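Local structure of photosystem II assembly protein Ycf48 (Thermosynechococcus elongatus, 5OJP) at residues Thr202-His207 with Met219-Gly224. The protein probably assists early photosystem II assembly and replacement of photodamaged D1, whose C-terminal extension it binds. The protein carries 4 engineered substitutions. Sequence-based numbering, arbitrary orientation.
Sequences TSEELH and MIVNGG. Engineered in segment 202-207: Glu204 (natural residue Arg), Glu205 (natural residue Arg).
Leu206 and Val221 are paired across the hairpin as an antiparallel non-hydrogen-bonded pair, their CA atoms 4.4 Å apart and their side chains diverging, and show how two backbone bonds placed around such a pair can fix the register of a hairpin end. On one flank Asn222 N donates to Glu205 O (2.9 Å); on the other His207 N donates to Ile220 O at 2.8 Å.

Side chains then divide between two faces. On the apolar one, Leu206, though its CB points away from the partner strand, brings CD2 back to do the touching: it lies 3.5 Å from Met219 SD, close to Met219 CE as well, and 3.8 Å from Val221 CG1. Met219 turns its bent end back over this methyl, while Thr202 CG2 meets the sulfur tip to tip. Beside them the aliphatic part of Glu204, an engineered residue, crosses Val221 at about a right angle, CB to CB 3.8 Å.

On the other face Asn222 is wedged between Glu205 and His207. Its OD1 rests 3.2 Å from His207 CB, the amide inclined 46° to the imidazole, and its ND2 lies over the carboxylate of Glu205, also engineered, with the two planes 61° apart. That approach is too poorly angled for a hydrogen bond; the extended Glu205 chain, CG anti to the backbone N (chi1 175°), carries OE2 to a salt bridge with Arg165 instead.

Further out, Thr202 OG1 accepts from Glu204 N (3.2 Å) in an ST turn just before strand 206-211, and Trp237 and Leu240 add to the apolar side. Strands 206-211 and 217-221 form a hairpin within one antiparallel blade of this seven-bladed beta-propeller, with strand 225-230 next beyond 217-221; residues 202-205 belong to its Arg-rich patch, altered in this variant.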
loop_
_atom_site.group_PDB
_atom_site.type_symbol
_atom_site.label_atom_id
_atom_site.label_comp_id
_atom_site.label_asym_id
_atom_site.label_seq_id
_atom_site.Cartn_x
_atom_site.Cartn_y
_atom_site.Cartn_z
ATOM N N THR A 202 -19.004 4.520 11.724
ATOM C CA THR A 202 -19.325 5.695 10.945
ATOM C C THR A 202 -20.576 5.417 10.138
ATOM O O THR A 202 -20.875 4.266 9.805
ATOM C CB THR A 202 -18.147 6.069 10.045
ATOM O OG1 THR A 202 -18.484 7.214 9.245
ATOM C CG2 THR A 202 -17.684 4.868 9.194
ATOM N N SER A 203 -21.313 6.470 9.831
ATOM C CA SER A 203 -22.480 6.318 8.981
ATOM C C SER A 203 -22.125 6.436 7.509
ATOM O O SER A 203 -22.960 6.139 6.653
ATOM C CB SER A 203 -23.533 7.360 9.355
ATOM O OG SER A 203 -23.022 8.661 9.098
ATOM N N GLU A 204 -20.894 6.807 7.217
ATOM C CA GLU A 204 -20.352 7.070 5.894
ATOM C C GLU A 204 -19.773 5.790 5.291
ATOM O O GLU A 204 -19.458 4.827 5.997
ATOM C CB GLU A 204 -19.238 8.115 5.996
ATOM C CG GLU A 204 -19.618 9.565 6.373
ATOM C CD GLU A 204 -20.189 10.401 5.224
ATOM O OE1 GLU A 204 -19.829 10.145 4.053
ATOM O OE2 GLU A 204 -20.958 11.350 5.502
ATOM N N GLU A 205 -19.633 5.791 3.976
ATOM C CA GLU A 205 -19.080 4.650 3.264
ATOM C C GLU A 205 -17.558 4.654 3.396
ATOM O O GLU A 205 -16.889 5.631 3.016
ATOM C CB GLU A 205 -19.496 4.681 1.795
ATOM C CG GLU A 205 -18.863 3.574 0.923
ATOM C CD GLU A 205 -19.458 3.455 -0.500
ATOM O OE1 GLU A 205 -20.472 4.140 -0.813
ATOM O OE2 GLU A 205 -18.946 2.634 -1.299
ATOM N N LEU A 206 -17.013 3.568 3.939
ATOM C CA LEU A 206 -15.568 3.459 4.090
ATOM C C LEU A 206 -14.882 3.225 2.746
ATOM O O LEU A 206 -15.304 2.380 1.965
ATOM C CB LEU A 206 -15.244 2.291 5.019
ATOM C CG LEU A 206 -15.694 2.512 6.454
ATOM C CD1 LEU A 206 -15.584 1.214 7.246
ATOM C CD2 LEU A 206 -14.817 3.587 7.082
ATOM N N HIS A 207 -13.785 3.931 2.486
ATOM C CA HIS A 207 -12.978 3.596 1.323
ATOM C C HIS A 207 -11.637 2.917 1.631
ATOM O O HIS A 207 -11.268 1.955 0.967
ATOM C CB HIS A 207 -12.717 4.841 0.500
ATOM C CG HIS A 207 -11.927 4.555 -0.728
ATOM N ND1 HIS A 207 -12.428 3.799 -1.768
ATOM C CD2 HIS A 207 -10.669 4.914 -1.091
ATOM C CE1 HIS A 207 -11.508 3.700 -2.715
ATOM N NE2 HIS A 207 -10.434 4.369 -2.329
ATOM N N MET A 219 -8.997 6.580 8.603
ATOM C CA MET A 219 -9.916 6.160 7.565
ATOM C C MET A 219 -10.168 7.325 6.630
ATOM O O MET A 219 -10.214 8.502 7.042
ATOM C CB MET A 219 -11.304 5.659 8.076
ATOM C CG MET A 219 -12.094 6.687 8.866
ATOM S SD MET A 219 -13.820 6.215 9.228
ATOM C CE MET A 219 -13.593 4.881 10.344
ATOM N N ILE A 220 -10.331 6.936 5.370
ATOM C CA ILE A 220 -10.858 7.750 4.303
ATOM C C ILE A 220 -12.264 7.241 4.050
ATOM O O ILE A 220 -12.463 6.048 3.801
ATOM C CB ILE A 220 -9.985 7.631 3.043
ATOM C CG1 ILE A 220 -8.575 8.202 3.314
ATOM C CG2 ILE A 220 -10.734 8.332 1.835
ATOM C CD1 ILE A 220 -7.507 7.819 2.178
ATOM N N VAL A 221 -13.234 8.143 4.076
ATOM C CA VAL A 221 -14.586 7.769 3.711
ATOM C C VAL A 221 -14.967 8.552 2.465
ATOM O O VAL A 221 -14.378 9.588 2.133
ATOM C CB VAL A 221 -15.592 8.051 4.830
ATOM C CG1 VAL A 221 -15.213 7.273 6.104
ATOM C CG2 VAL A 221 -15.684 9.538 5.060
ATOM N N ASN A 222 -15.970 8.045 1.767
ATOM C CA ASN A 222 -16.288 8.678 0.508
ATOM C C ASN A 222 -16.881 10.066 0.752
ATOM O O ASN A 222 -17.485 10.346 1.797
ATOM C CB ASN A 222 -17.150 7.745 -0.343
ATOM C CG ASN A 222 -16.352 6.481 -0.791
ATOM O OD1 ASN A 222 -15.110 6.502 -0.911
ATOM N ND2 ASN A 222 -17.074 5.409 -1.099
ATOM N N GLY A 223 -16.575 10.972 -0.166
ATOM C CA GLY A 223 -16.931 12.361 -0.027
ATOM C C GLY A 223 -15.797 13.236 0.436
ATOM O O GLY A 223 -16.055 14.369 0.866
ATOM N N GLY A 224 -14.560 12.754 0.356
ATOM C CA GLY A 224 -13.397 13.520 0.747
ATOM C C GLY A 224 -13.292 13.831 2.230
ATOM O O GLY A 224 -12.909 14.949 2.607
#